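Putative tagatose-6-phosphate ketose/aldose isomerase (Escherichia coli, PDB 3C3J) is of unproven function but belongs to the SIS-domain family, carrying two SIS domains in one chain and pairing with a second copy of itself. Local coordinates at residues A222-I227 with A305-A310; G267-V272 with R300-A305; L277-V282 with I309-E314; L295-R300 with S316-A321. All blocks are in the same frame, centred on the assembly; numbering follows the deposited sequence.

Interaction 1 of 4, residues A222-I227 with A305-A310; sequences APWKRI and AMRVIA
M306, modelled as selenomethionine, stretches from the turn just ahead of strand 307-312 to the loop residues A222, P223 and W224. Its CG stands anti to the backbone N (chi1 -178°), and the chain stays extended until chi3, where it bends and places CE. The selenium settles against the loop backbone, 3.5 Å from W224 N, and A222 CB packs on it at 3.9 Å from M306 SE. It also makes an oblique Met-aromatic contact, with M306 SE 5.2 Å from the centroid of the six-membered ring of W224 and 60° off the ring normal. Beyond it, M306 CE lies 3.9 Å from P223 CG, the two side chains crossing at about a right angle. The unbranched, flexible methionine chain, selenium here standing in for sulfur, can reach this loop, where P223 is the centre of an inverse gamma turn.

R307, the first strand residue, likewise bends at chi3, which turns NE toward the indole. One face of its guanidinium lies over W224 CZ3, offset toward the rim, while R307 NH1 sits at the edge of the indole, 3.8 Å from W224 CH2. The two planes are 79° apart. R307 NH2 meets A222 CB at 3.8 Å. V308 and A310 turn instead to L296 of helix 288-302, and I309 to L277 of strand 276-281, which separates the strands that follow both loops.

No hydrogen bond crosses between the segments. Shape and dispersion carry the contact, and because the guanidinium meets the rim of the indole, the pairing lacks the geometry of a classic cation-pi stack.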
loop_
_atom_site.group_PDB
_atom_site.type_symbol
_atom_site.label_atom_id
_atom_site.label_comp_id
_atom_site.label_asym_id
_atom_site.label_seq_id
_atom_site.Cartn_x
_atom_site.Cartn_y
_atom_site.Cartn_z
ATOM N N ALA A 222 24.700 3.518 -14.370
ATOM C CA ALA A 222 24.061 3.495 -15.688
ATOM C C ALA A 222 22.971 4.560 -15.801
ATOM O O ALA A 222 22.414 5.005 -14.798
ATOM C CB ALA A 222 23.499 2.101 -15.992
ATOM N N PRO A 223 22.654 4.985 -17.031
ATOM C CA PRO A 223 21.706 6.074 -17.206
ATOM C C PRO A 223 20.225 5.623 -17.110
ATOM O O PRO A 223 19.399 5.965 -17.958
ATOM C CB PRO A 223 22.060 6.593 -18.591
ATOM C CG PRO A 223 22.548 5.360 -19.332
ATOM C CD PRO A 223 23.203 4.498 -18.313
ATOM N N TRP A 224 19.892 4.882 -16.063
ATOM C CA TRP A 224 18.495 4.523 -15.841
ATOM C C TRP A 224 17.682 5.765 -15.461
ATOM O O TRP A 224 18.214 6.715 -14.873
ATOM C CB TRP A 224 18.351 3.416 -14.782
ATOM C CG TRP A 224 19.391 3.441 -13.743
ATOM C CD1 TRP A 224 19.662 4.460 -12.890
ATOM C CD2 TRP A 224 20.336 2.417 -13.465
ATOM N NE1 TRP A 224 20.707 4.133 -12.084
ATOM C CE2 TRP A 224 21.143 2.879 -12.412
ATOM C CE3 TRP A 224 20.570 1.147 -13.996
ATOM C CZ2 TRP A 224 22.173 2.122 -11.873
ATOM C CZ3 TRP A 224 21.601 0.392 -13.468
ATOM C CH2 TRP A 224 22.389 0.882 -12.422
ATOM N N LYS A 225 16.409 5.746 -15.847
ATOM C CA LYS A 225 15.430 6.787 -15.550
ATOM C C LYS A 225 14.329 6.301 -14.593
ATOM O O LYS A 225 13.549 7.104 -14.061
ATOM C CB LYS A 225 14.728 7.197 -16.835
ATOM C CG LYS A 225 15.661 7.779 -17.898
ATOM C CD LYS A 225 15.990 9.220 -17.622
ATOM C CE LYS A 225 16.574 9.900 -18.886
ATOM N NZ LYS A 225 15.650 9.797 -20.063
ATOM N N ARG A 226 14.227 4.993 -14.432
ATOM C CA ARG A 226 13.231 4.399 -13.529
ATOM C C ARG A 226 13.899 3.301 -12.752
ATOM O O ARG A 226 14.734 2.561 -13.290
ATOM C CB ARG A 226 12.050 3.819 -14.296
ATOM C CG ARG A 226 11.336 4.841 -15.182
ATOM C CD ARG A 226 10.183 4.231 -15.949
ATOM N NE ARG A 226 9.382 5.258 -16.622
ATOM C CZ ARG A 226 8.297 5.012 -17.367
ATOM N NH1 ARG A 226 7.646 6.018 -17.930
ATOM N NH2 ARG A 226 7.861 3.773 -17.543
ATOM N N ILE A 227 13.532 3.210 -11.482
ATOM C CA ILE A 227 13.923 2.089 -10.667
ATOM C C ILE A 227 12.687 1.467 -10.037
ATOM O O ILE A 227 11.783 2.177 -9.595
ATOM C CB ILE A 227 14.982 2.472 -9.594
ATOM C CG1 ILE A 227 15.412 1.231 -8.811
ATOM C CG2 ILE A 227 14.489 3.553 -8.666
ATOM C CD1 ILE A 227 16.704 1.416 -8.044
ATOM N N ALA A 305 14.107 -4.578 -19.539
ATOM C CA ALA A 305 14.717 -3.632 -18.608
ATOM C C ALA A 305 16.161 -3.325 -19.016
ATOM O O ALA A 305 16.824 -4.158 -19.639
ATOM C CB ALA A 305 14.686 -4.191 -17.188
HETATM N N MSE A 306 16.645 -2.138 -18.661
HETATM C CA MSE A 306 18.068 -1.835 -18.773
HETATM C C MSE A 306 18.888 -2.829 -17.983
HETATM O O MSE A 306 19.943 -3.257 -18.438
HETATM C CB MSE A 306 18.371 -0.429 -18.267
HETATM C CG MSE A 306 19.848 -0.002 -18.379
HETATM SE SE MSE A 306 20.089 1.923 -17.960
HETATM C CE MSE A 306 19.701 2.680 -19.748
ATOM N N ARG A 307 18.411 -3.173 -16.779
ATOM C CA ARG A 307 19.098 -4.122 -15.901
ATOM C C ARG A 307 18.120 -4.737 -14.905
ATOM O O ARG A 307 17.261 -4.022 -14.384
ATOM C CB ARG A 307 20.233 -3.428 -15.131
ATOM C CG ARG A 307 21.237 -4.400 -14.519
ATOM C CD ARG A 307 22.498 -3.718 -14.018
ATOM N NE ARG A 307 23.187 -3.003 -15.098
ATOM C CZ ARG A 307 24.171 -2.118 -14.936
ATOM N NH1 ARG A 307 24.636 -1.826 -13.724
ATOM N NH2 ARG A 307 24.704 -1.519 -16.005
ATOM N N VAL A 308 18.271 -6.041 -14.654
ATOM C CA VAL A 308 17.514 -6.769 -13.633
ATOM C C VAL A 308 18.520 -7.358 -12.655
ATOM O O VAL A 308 19.369 -8.155 -13.047
ATOM C CB VAL A 308 16.636 -7.892 -14.201
ATOM C CG1 VAL A 308 15.839 -8.620 -13.049
ATOM C CG2 VAL A 308 15.657 -7.341 -15.274
ATOM N N ILE A 309 18.438 -6.944 -11.384
ATOM C CA ILE A 309 19.357 -7.402 -10.335
ATOM C C ILE A 309 18.558 -8.183 -9.295
ATOM O O ILE A 309 17.587 -7.678 -8.768
ATOM C CB ILE A 309 20.062 -6.217 -9.623
ATOM C CG1 ILE A 309 20.870 -5.377 -10.602
ATOM C CG2 ILE A 309 20.967 -6.682 -8.478
ATOM C CD1 ILE A 309 21.533 -4.189 -9.935
ATOM N N ALA A 310 18.967 -9.421 -9.048
ATOM C CA ALA A 310 18.441 -10.243 -7.971
ATOM C C ALA A 310 19.403 -10.148 -6.801
ATOM O O ALA A 310 20.621 -10.334 -6.972
ATOM C CB ALA A 310 18.320 -11.671 -8.403
#

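Interaction 2 of 4, residues G267-V272 with R300-A305; sequences GPKSLV and RRDNQA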
loop_
_atom_site.group_PDB
_atom_site.type_symbol
_atom_site.label_atom_id
_atom_site.label_comp_id
_atom_site.label_asym_id
_atom_site.label_seq_id
_atom_site.Cartn_x
_atom_site.Cartn_y
_atom_site.Cartn_z
ATOM N N GLY A 267 -0.481 -5.460 -14.317
ATOM C CA GLY A 267 -0.500 -4.086 -14.843
ATOM C C GLY A 267 0.803 -3.318 -14.692
ATOM O O GLY A 267 1.302 -2.739 -15.663
ATOM N N PRO A 268 1.351 -3.272 -13.470
ATOM C CA PRO A 268 2.525 -2.424 -13.211
ATOM C C PRO A 268 3.786 -2.733 -14.029
ATOM O O PRO A 268 4.598 -1.845 -14.255
ATOM C CB PRO A 268 2.769 -2.624 -11.718
ATOM C CG PRO A 268 1.479 -3.020 -11.173
ATOM C CD PRO A 268 0.868 -3.889 -12.226
ATOM N N LYS A 269 3.896 -3.970 -14.507
ATOM C CA LYS A 269 5.007 -4.412 -15.337
ATOM C C LYS A 269 5.178 -3.546 -16.593
ATOM O O LYS A 269 6.269 -3.428 -17.148
ATOM C CB LYS A 269 4.771 -5.858 -15.732
ATOM C CG LYS A 269 5.979 -6.545 -16.226
ATOM C CD LYS A 269 5.608 -7.933 -16.748
ATOM C CE LYS A 269 6.733 -8.475 -17.599
ATOM N NZ LYS A 269 6.394 -9.748 -18.292
ATOM N N SER A 270 4.090 -2.919 -17.014
ATOM C CA SER A 270 4.111 -2.029 -18.163
ATOM C C SER A 270 5.072 -0.875 -17.971
ATOM O O SER A 270 5.530 -0.290 -18.939
ATOM C CB SER A 270 2.714 -1.482 -18.447
ATOM O OG SER A 270 2.247 -0.786 -17.326
ATOM N N LEU A 271 5.394 -0.548 -16.726
ATOM C CA LEU A 271 6.385 0.488 -16.502
ATOM C C LEU A 271 7.826 0.091 -16.913
ATOM O O LEU A 271 8.679 0.953 -17.100
ATOM C CB LEU A 271 6.276 1.020 -15.068
ATOM C CG LEU A 271 6.946 0.257 -13.959
ATOM C CD1 LEU A 271 8.399 0.662 -13.925
ATOM C CD2 LEU A 271 6.222 0.527 -12.607
ATOM N N VAL A 272 8.107 -1.198 -17.054
ATOM C CA VAL A 272 9.457 -1.617 -17.401
ATOM C C VAL A 272 9.816 -1.210 -18.846
ATOM O O VAL A 272 9.173 -1.624 -19.806
ATOM C CB VAL A 272 9.660 -3.130 -17.217
ATOM C CG1 VAL A 272 11.072 -3.537 -17.623
ATOM C CG2 VAL A 272 9.388 -3.544 -15.767
ATOM N N ARG A 300 13.935 -11.729 -16.733
ATOM C CA ARG A 300 15.207 -12.036 -17.397
ATOM C C ARG A 300 14.962 -12.459 -18.849
ATOM O O ARG A 300 15.644 -11.995 -19.781
ATOM C CB ARG A 300 15.959 -13.134 -16.640
ATOM C CG ARG A 300 16.598 -12.672 -15.312
ATOM C CD ARG A 300 17.913 -13.371 -15.045
ATOM N NE ARG A 300 18.434 -13.230 -13.692
ATOM C CZ ARG A 300 18.934 -12.110 -13.178
ATOM N NH1 ARG A 300 18.936 -10.983 -13.870
ATOM N NH2 ARG A 300 19.427 -12.123 -11.946
ATOM N N ARG A 301 13.958 -13.301 -19.029
ATOM C CA ARG A 301 13.542 -13.754 -20.351
ATOM C C ARG A 301 13.016 -12.621 -21.230
ATOM O O ARG A 301 13.338 -12.573 -22.417
ATOM C CB ARG A 301 12.466 -14.827 -20.211
ATOM C CG ARG A 301 12.393 -15.789 -21.338
ATOM C CD ARG A 301 10.973 -16.327 -21.574
ATOM N NE ARG A 301 10.150 -16.591 -20.367
ATOM C CZ ARG A 301 9.235 -15.754 -19.832
ATOM N NH1 ARG A 301 9.013 -14.525 -20.331
ATOM N NH2 ARG A 301 8.540 -16.144 -18.758
ATOM N N ASP A 302 12.194 -11.738 -20.658
ATOM C CA ASP A 302 11.670 -10.558 -21.358
ATOM C C ASP A 302 12.789 -9.699 -21.938
ATOM O O ASP A 302 12.657 -9.138 -23.023
ATOM C CB ASP A 302 10.875 -9.653 -20.408
ATOM C CG ASP A 302 9.548 -10.243 -19.987
ATOM O OD1 ASP A 302 9.108 -11.256 -20.593
ATOM O OD2 ASP A 302 8.940 -9.682 -19.043
ATOM N N ASN A 303 13.866 -9.552 -21.177
ATOM C CA ASN A 303 15.014 -8.776 -21.602
ATOM C C ASN A 303 14.640 -7.347 -22.029
ATOM O O ASN A 303 15.171 -6.819 -23.009
ATOM C CB ASN A 303 15.751 -9.524 -22.729
ATOM C CG ASN A 303 17.101 -8.940 -23.027
ATOM O OD1 ASN A 303 17.833 -8.540 -22.127
ATOM N ND2 ASN A 303 17.429 -8.857 -24.299
ATOM N N GLN A 304 13.724 -6.710 -21.313
ATOM C CA GLN A 304 13.324 -5.366 -21.710
ATOM C C GLN A 304 13.847 -4.255 -20.801
ATOM O O GLN A 304 14.026 -3.125 -21.247
ATOM C CB GLN A 304 11.813 -5.289 -21.965
ATOM C CG GLN A 304 10.918 -5.063 -20.785
ATOM C CD GLN A 304 9.504 -5.636 -21.006
ATOM O OE1 GLN A 304 9.262 -6.358 -21.990
ATOM N NE2 GLN A 304 8.579 -5.338 -20.085
ATOM N N ALA A 305 14.107 -4.578 -19.539
ATOM C CA ALA A 305 14.717 -3.632 -18.608
ATOM C C ALA A 305 16.161 -3.325 -19.016
ATOM O O ALA A 305 16.824 -4.158 -19.639
ATOM C CB ALA A 305 14.686 -4.191 -17.188
#
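K269 and D302 reach toward each other tip to tip and close a salt bridge, with K269 NZ donating to the syn lone pair of D302 OD2 at 2.7 Å. The oxygen lies almost as near K269 CE, so the approach is not straight. The lysine spans the gap because its chain is extended throughout, beginning with CG anti to the backbone N (chi1 -163°). E298, one helical turn before D302, binds the same ammonium, while the other carboxylate oxygen of D302 forms a salt bridge with R301, R301 NH1 lying 3.3 Å from D302 OD1. The acid thus stands between two positive groups, which probably steadies its negative charge.

Next to this network lies the close apolar part. V272 CG1 touches Q304 CG at 3.5 Å and A305 CB at 3.7 Å. A branched valine fills this buried spot, and A305 is small enough to let the backbones approach. The amide end of Q304 is looser: Q304 NE2 stays 3.8 Å from V272 O, with no hydrogen bond assigned, as befits a partly exposed group at the margin. R301 and N303 lie on the solvent side. N303 leaves the helix with positive phi, a conformation that asparagine tolerates well.

On the other segment, S270 OG bonds to G267 O at 2.7 Å and steadies the 3-10 turn 268-271, where P268, S270 and L271 pack on residues of the second subunit. The contact ties this turn, which leads into strand 276-281, to the end of helix 288-302, the point where a beta-alpha-beta crossover of a parallel alpha/beta sheet turns back toward its next strand.

Interaction 3 of 4, residues L277-V282 with I309-E314; sequences LVVVFV and IAIAAE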
loop_
_atom_site.group_PDB
_atom_site.type_symbol
_atom_site.label_atom_id
_atom_site.label_comp_id
_atom_site.label_asym_id
_atom_site.label_seq_id
_atom_site.Cartn_x
_atom_site.Cartn_y
_atom_site.Cartn_z
ATOM N N LEU A 277 15.827 0.045 -14.207
ATOM C CA LEU A 277 16.478 -0.922 -13.335
ATOM C C LEU A 277 15.413 -1.581 -12.477
ATOM O O LEU A 277 14.646 -0.891 -11.823
ATOM C CB LEU A 277 17.455 -0.218 -12.377
ATOM C CG LEU A 277 18.073 -1.011 -11.206
ATOM C CD1 LEU A 277 18.885 -2.222 -11.661
ATOM C CD2 LEU A 277 18.952 -0.098 -10.367
ATOM N N VAL A 278 15.421 -2.900 -12.442
ATOM C CA VAL A 278 14.543 -3.669 -11.569
ATOM C C VAL A 278 15.406 -4.412 -10.566
ATOM O O VAL A 278 16.335 -5.151 -10.949
ATOM C CB VAL A 278 13.695 -4.692 -12.360
ATOM C CG1 VAL A 278 12.840 -5.544 -11.389
ATOM C CG2 VAL A 278 12.807 -3.973 -13.428
ATOM N N VAL A 279 15.109 -4.234 -9.276
ATOM C CA VAL A 279 15.817 -4.955 -8.215
ATOM C C VAL A 279 14.843 -5.851 -7.464
ATOM O O VAL A 279 13.818 -5.388 -6.972
ATOM C CB VAL A 279 16.537 -3.985 -7.242
ATOM C CG1 VAL A 279 17.291 -4.769 -6.145
ATOM C CG2 VAL A 279 17.459 -3.031 -8.009
ATOM N N VAL A 280 15.180 -7.130 -7.366
ATOM C CA VAL A 280 14.318 -8.119 -6.735
ATOM C C VAL A 280 14.943 -8.588 -5.442
ATOM O O VAL A 280 16.039 -9.164 -5.442
ATOM C CB VAL A 280 14.037 -9.319 -7.661
ATOM C CG1 VAL A 280 13.119 -10.342 -6.962
ATOM C CG2 VAL A 280 13.436 -8.834 -8.997
ATOM N N PHE A 281 14.232 -8.349 -4.344
ATOM C CA PHE A 281 14.599 -8.856 -3.028
ATOM C C PHE A 281 14.017 -10.286 -2.870
ATOM O O PHE A 281 12.823 -10.459 -2.596
ATOM C CB PHE A 281 14.033 -7.965 -1.904
ATOM C CG PHE A 281 14.512 -6.512 -1.909
ATOM C CD1 PHE A 281 15.704 -6.111 -2.525
ATOM C CD2 PHE A 281 13.794 -5.563 -1.201
ATOM C CE1 PHE A 281 16.106 -4.790 -2.492
ATOM C CE2 PHE A 281 14.203 -4.249 -1.130
ATOM C CZ PHE A 281 15.368 -3.854 -1.759
ATOM N N VAL A 282 14.855 -11.305 -3.054
ATOM C CA VAL A 282 14.387 -12.676 -3.061
ATOM C C VAL A 282 14.132 -13.209 -1.640
ATOM O O VAL A 282 14.994 -13.123 -0.758
ATOM C CB VAL A 282 15.394 -13.583 -3.820
ATOM C CG1 VAL A 282 14.932 -15.064 -3.832
ATOM C CG2 VAL A 282 15.587 -13.066 -5.230
ATOM N N ILE A 309 18.438 -6.944 -11.384
ATOM C CA ILE A 309 19.357 -7.402 -10.335
ATOM C C ILE A 309 18.558 -8.183 -9.295
ATOM O O ILE A 309 17.587 -7.678 -8.768
ATOM C CB ILE A 309 20.062 -6.217 -9.623
ATOM C CG1 ILE A 309 20.870 -5.377 -10.602
ATOM C CG2 ILE A 309 20.967 -6.682 -8.478
ATOM C CD1 ILE A 309 21.533 -4.189 -9.935
ATOM N N ALA A 310 18.967 -9.421 -9.048
ATOM C CA ALA A 310 18.441 -10.243 -7.971
ATOM C C ALA A 310 19.403 -10.148 -6.801
ATOM O O ALA A 310 20.621 -10.334 -6.972
ATOM C CB ALA A 310 18.320 -11.671 -8.403
ATOM N N ILE A 311 18.861 -9.888 -5.614
ATOM C CA ILE A 311 19.618 -9.979 -4.370
ATOM C C ILE A 311 19.074 -11.171 -3.576
ATOM O O ILE A 311 17.882 -11.230 -3.288
ATOM C CB ILE A 311 19.557 -8.668 -3.539
ATOM C CG1 ILE A 311 19.918 -7.452 -4.409
ATOM C CG2 ILE A 311 20.491 -8.751 -2.344
ATOM C CD1 ILE A 311 19.798 -6.107 -3.687
ATOM N N ALA A 312 19.938 -12.145 -3.271
ATOM C CA ALA A 312 19.509 -13.391 -2.632
ATOM C C ALA A 312 20.569 -14.010 -1.736
ATOM O O ALA A 312 21.767 -13.835 -1.969
ATOM C CB ALA A 312 19.053 -14.413 -3.684
ATOM N N ALA A 313 20.105 -14.776 -0.745
ATOM C CA ALA A 313 20.970 -15.569 0.122
ATOM C C ALA A 313 21.588 -16.759 -0.612
ATOM O O ALA A 313 22.723 -17.098 -0.359
ATOM C CB ALA A 313 20.206 -16.057 1.316
ATOM N N GLU A 314 20.819 -17.401 -1.494
ATOM C CA GLU A 314 21.279 -18.558 -2.261
ATOM C C GLU A 314 21.258 -18.231 -3.735
ATOM O O GLU A 314 20.274 -17.681 -4.230
ATOM C CB GLU A 314 20.328 -19.732 -2.117
ATOM C CG GLU A 314 20.022 -20.227 -0.735
ATOM C CD GLU A 314 19.131 -21.485 -0.814
ATOM O OE1 GLU A 314 19.071 -22.092 -1.918
ATOM O OE2 GLU A 314 18.478 -21.854 0.201
HETATM O O HOH W 1 17.286 -14.528 0.002
#
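I309 and V280 share one of four backbone bonds that join strands 277-281 and 309-312. I309 N donates to V278 O (2.8 Å) and I309 O accepts from V280 N (2.8 Å). One step on, I311 N reaches V280 O at 2.9 Å, almost straight at 178°, and I311 O takes V282 N at 3.0 Å. Each isoleucine thus bonds to residues two apart on the other strand, the staggered pattern of parallel strands.

Side chains fill both faces. With V279, F281 and I309, I311 makes one of them: I311 CD1 packs 3.8 Å from V279 CG1 and also meets the edge of the F281 ring at CE1. Near the start of the strands, L277 CD1 touches I309 CD1 at 3.7 Å. Beta-branched residues suit such extended backbone.

The strands belong to one beta-alpha-beta unit, joined through helix 288-302, in the parallel sheet of an SIS domain. That helix covers the V280 and A310 face through L296, and the small A310 lets it come close. Helix 335-356 covers the other face, where F342 stacks on the F281 ring and, with Y345, packs on I311.

At the far end of the ladder V282 CB meets A312 CB at 3.8 Å, and as the chains part a water donates to V282 O and accepts from A313 N at 2.9 Å.

Interaction 4 of 4, residues L295-R300 with S316-A321; sequences LLAELR and SDIVAA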
loop_
_atom_site.group_PDB
_atom_site.type_symbol
_atom_site.label_atom_id
_atom_site.label_comp_id
_atom_site.label_asym_id
_atom_site.label_seq_id
_atom_site.Cartn_x
_atom_site.Cartn_y
_atom_site.Cartn_z
ATOM N N LEU A 295 9.002 -14.974 -11.200
ATOM C CA LEU A 295 8.945 -13.611 -11.705
ATOM C C LEU A 295 10.326 -13.115 -12.219
ATOM O O LEU A 295 10.425 -12.500 -13.294
ATOM C CB LEU A 295 8.359 -12.619 -10.667
ATOM C CG LEU A 295 8.443 -11.285 -11.452
ATOM C CD1 LEU A 295 7.193 -10.905 -12.189
ATOM C CD2 LEU A 295 9.098 -10.138 -10.717
ATOM N N LEU A 296 11.386 -13.387 -11.457
ATOM C CA LEU A 296 12.740 -13.060 -11.905
ATOM C C LEU A 296 13.019 -13.685 -13.283
ATOM O O LEU A 296 13.500 -13.021 -14.198
ATOM C CB LEU A 296 13.754 -13.572 -10.901
ATOM C CG LEU A 296 15.221 -13.226 -11.137
ATOM C CD1 LEU A 296 15.369 -11.709 -11.311
ATOM C CD2 LEU A 296 16.033 -13.764 -9.950
ATOM N N ALA A 297 12.686 -14.959 -13.413
ATOM C CA ALA A 297 12.869 -15.675 -14.698
ATOM C C ALA A 297 12.151 -14.970 -15.849
ATOM O O ALA A 297 12.681 -14.834 -16.963
ATOM C CB ALA A 297 12.376 -17.110 -14.571
ATOM N N GLU A 298 10.932 -14.532 -15.587
ATOM C CA GLU A 298 10.142 -13.821 -16.570
ATOM C C GLU A 298 10.777 -12.479 -16.955
ATOM O O GLU A 298 10.871 -12.157 -18.144
ATOM C CB GLU A 298 8.718 -13.614 -16.025
ATOM C CG GLU A 298 7.770 -12.781 -16.892
ATOM C CD GLU A 298 6.360 -12.721 -16.309
ATOM O OE1 GLU A 298 5.908 -13.746 -15.723
ATOM O OE2 GLU A 298 5.723 -11.642 -16.426
ATOM N N LEU A 299 11.238 -11.709 -15.969
ATOM C CA LEU A 299 11.916 -10.441 -16.267
ATOM C C LEU A 299 13.222 -10.653 -17.037
ATOM O O LEU A 299 13.571 -9.842 -17.881
ATOM C CB LEU A 299 12.191 -9.650 -14.976
ATOM C CG LEU A 299 10.930 -9.219 -14.215
ATOM C CD1 LEU A 299 11.299 -8.264 -13.080
ATOM C CD2 LEU A 299 9.874 -8.610 -15.136
ATOM N N ARG A 300 13.935 -11.729 -16.733
ATOM C CA ARG A 300 15.207 -12.036 -17.397
ATOM C C ARG A 300 14.962 -12.459 -18.849
ATOM O O ARG A 300 15.644 -11.995 -19.781
ATOM C CB ARG A 300 15.959 -13.134 -16.640
ATOM C CG ARG A 300 16.598 -12.672 -15.312
ATOM C CD ARG A 300 17.913 -13.371 -15.045
ATOM N NE ARG A 300 18.434 -13.230 -13.692
ATOM C CZ ARG A 300 18.934 -12.110 -13.178
ATOM N NH1 ARG A 300 18.936 -10.983 -13.870
ATOM N NH2 ARG A 300 19.427 -12.123 -11.946
ATOM N N SER A 316 21.082 -19.529 -7.709
ATOM C CA SER A 316 20.369 -20.572 -8.424
ATOM C C SER A 316 20.578 -20.231 -9.876
ATOM O O SER A 316 21.122 -19.173 -10.192
ATOM C CB SER A 316 18.876 -20.588 -8.076
ATOM O OG SER A 316 18.210 -19.443 -8.587
ATOM N N ASP A 317 20.141 -21.099 -10.772
ATOM C CA ASP A 317 20.325 -20.815 -12.180
ATOM C C ASP A 317 19.643 -19.516 -12.583
ATOM O O ASP A 317 20.241 -18.682 -13.269
ATOM C CB ASP A 317 19.830 -21.987 -13.024
ATOM C CG ASP A 317 20.821 -23.143 -13.034
ATOM O OD1 ASP A 317 22.052 -22.878 -13.140
ATOM O OD2 ASP A 317 20.362 -24.308 -12.937
ATOM N N ILE A 318 18.412 -19.333 -12.128
ATOM C CA ILE A 318 17.662 -18.121 -12.433
ATOM C C ILE A 318 18.366 -16.861 -11.893
ATOM O O ILE A 318 18.509 -15.847 -12.598
ATOM C CB ILE A 318 16.210 -18.213 -11.890
ATOM C CG1 ILE A 318 15.444 -19.293 -12.688
ATOM C CG2 ILE A 318 15.512 -16.859 -12.033
ATOM C CD1 ILE A 318 14.075 -19.684 -12.140
ATOM N N VAL A 319 18.798 -16.938 -10.641
ATOM C CA VAL A 319 19.467 -15.815 -9.985
ATOM C C VAL A 319 20.799 -15.516 -10.677
ATOM O O VAL A 319 21.109 -14.365 -10.929
ATOM C CB VAL A 319 19.677 -16.108 -8.493
ATOM C CG1 VAL A 319 20.714 -15.163 -7.874
ATOM C CG2 VAL A 319 18.307 -16.072 -7.746
ATOM N N ALA A 320 21.547 -16.564 -11.025
ATOM C CA ALA A 320 22.835 -16.433 -11.753
ATOM C C ALA A 320 22.754 -16.081 -13.260
ATOM O O ALA A 320 23.760 -15.686 -13.846
ATOM C CB ALA A 320 23.671 -17.718 -11.562
ATOM N N ALA A 321 21.586 -16.199 -13.881
ATOM C CA ALA A 321 21.421 -15.930 -15.324
ATOM C C ALA A 321 21.382 -14.441 -15.683
ATOM O O ALA A 321 20.946 -14.078 -16.781
ATOM C CB ALA A 321 20.171 -16.601 -15.830
#
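R300 and L296, on helix 288-302, dock against the short helix 317-320 beside the parallel sheet of the SIS domain, with R300 holding the C-terminal end of that helix. From CB, R300 sends CG anti to the carbonyl carbon (chi1 -74°), and a bend at chi2 places CD, which lies 3.6 Å from A321 O. NE then donates to I318 O at 2.8 Å, the oxygen lying in the guanidinium plane. At CZ, L296 CD1 sits over the centre of one face, and A321 C also lies over a face. NH2 makes a weak bond to V319 O and a further one to P323 O, while NH1 goes to V308 O of the sheet. A positive group among carbonyls at a helix end is probably favourable, and arginine has enough N-H groups to serve several.

Beside the arginine the contact is apolar. I318 CG2 lies 3.8 Å from L296 CG, the side chains sliding past in opposite directions, and A297 CB, small enough for close approach, meets I318 CD1 at 3.9 Å. L296 CD2 also reaches V319 CG2. S316 is the N-cap of helix 317-320: its OG accepts from V319 N at 3.3 Å.

How the interactions relate
All four contacts lie in the second SIS domain, around one parallel sheet. Interactions 1 and 3 share strand 307-312, and their centres are about 12 Å apart; strand 276-281 lies between strands 226-231 and 307-312. Interactions 2 and 4 share helix 288-302, which packs on the sheet; the centres of interactions 3 and 4 are only about 9 Å apart. Along the chain, interaction 1 encloses interaction 2, sharing A305 with it; interactions 1 and 4 cross, and 2, 3 and 4 interleave. Two neighbouring strands of the sheet, the helix that connects them and the short helix packed on that helix are thereby joined.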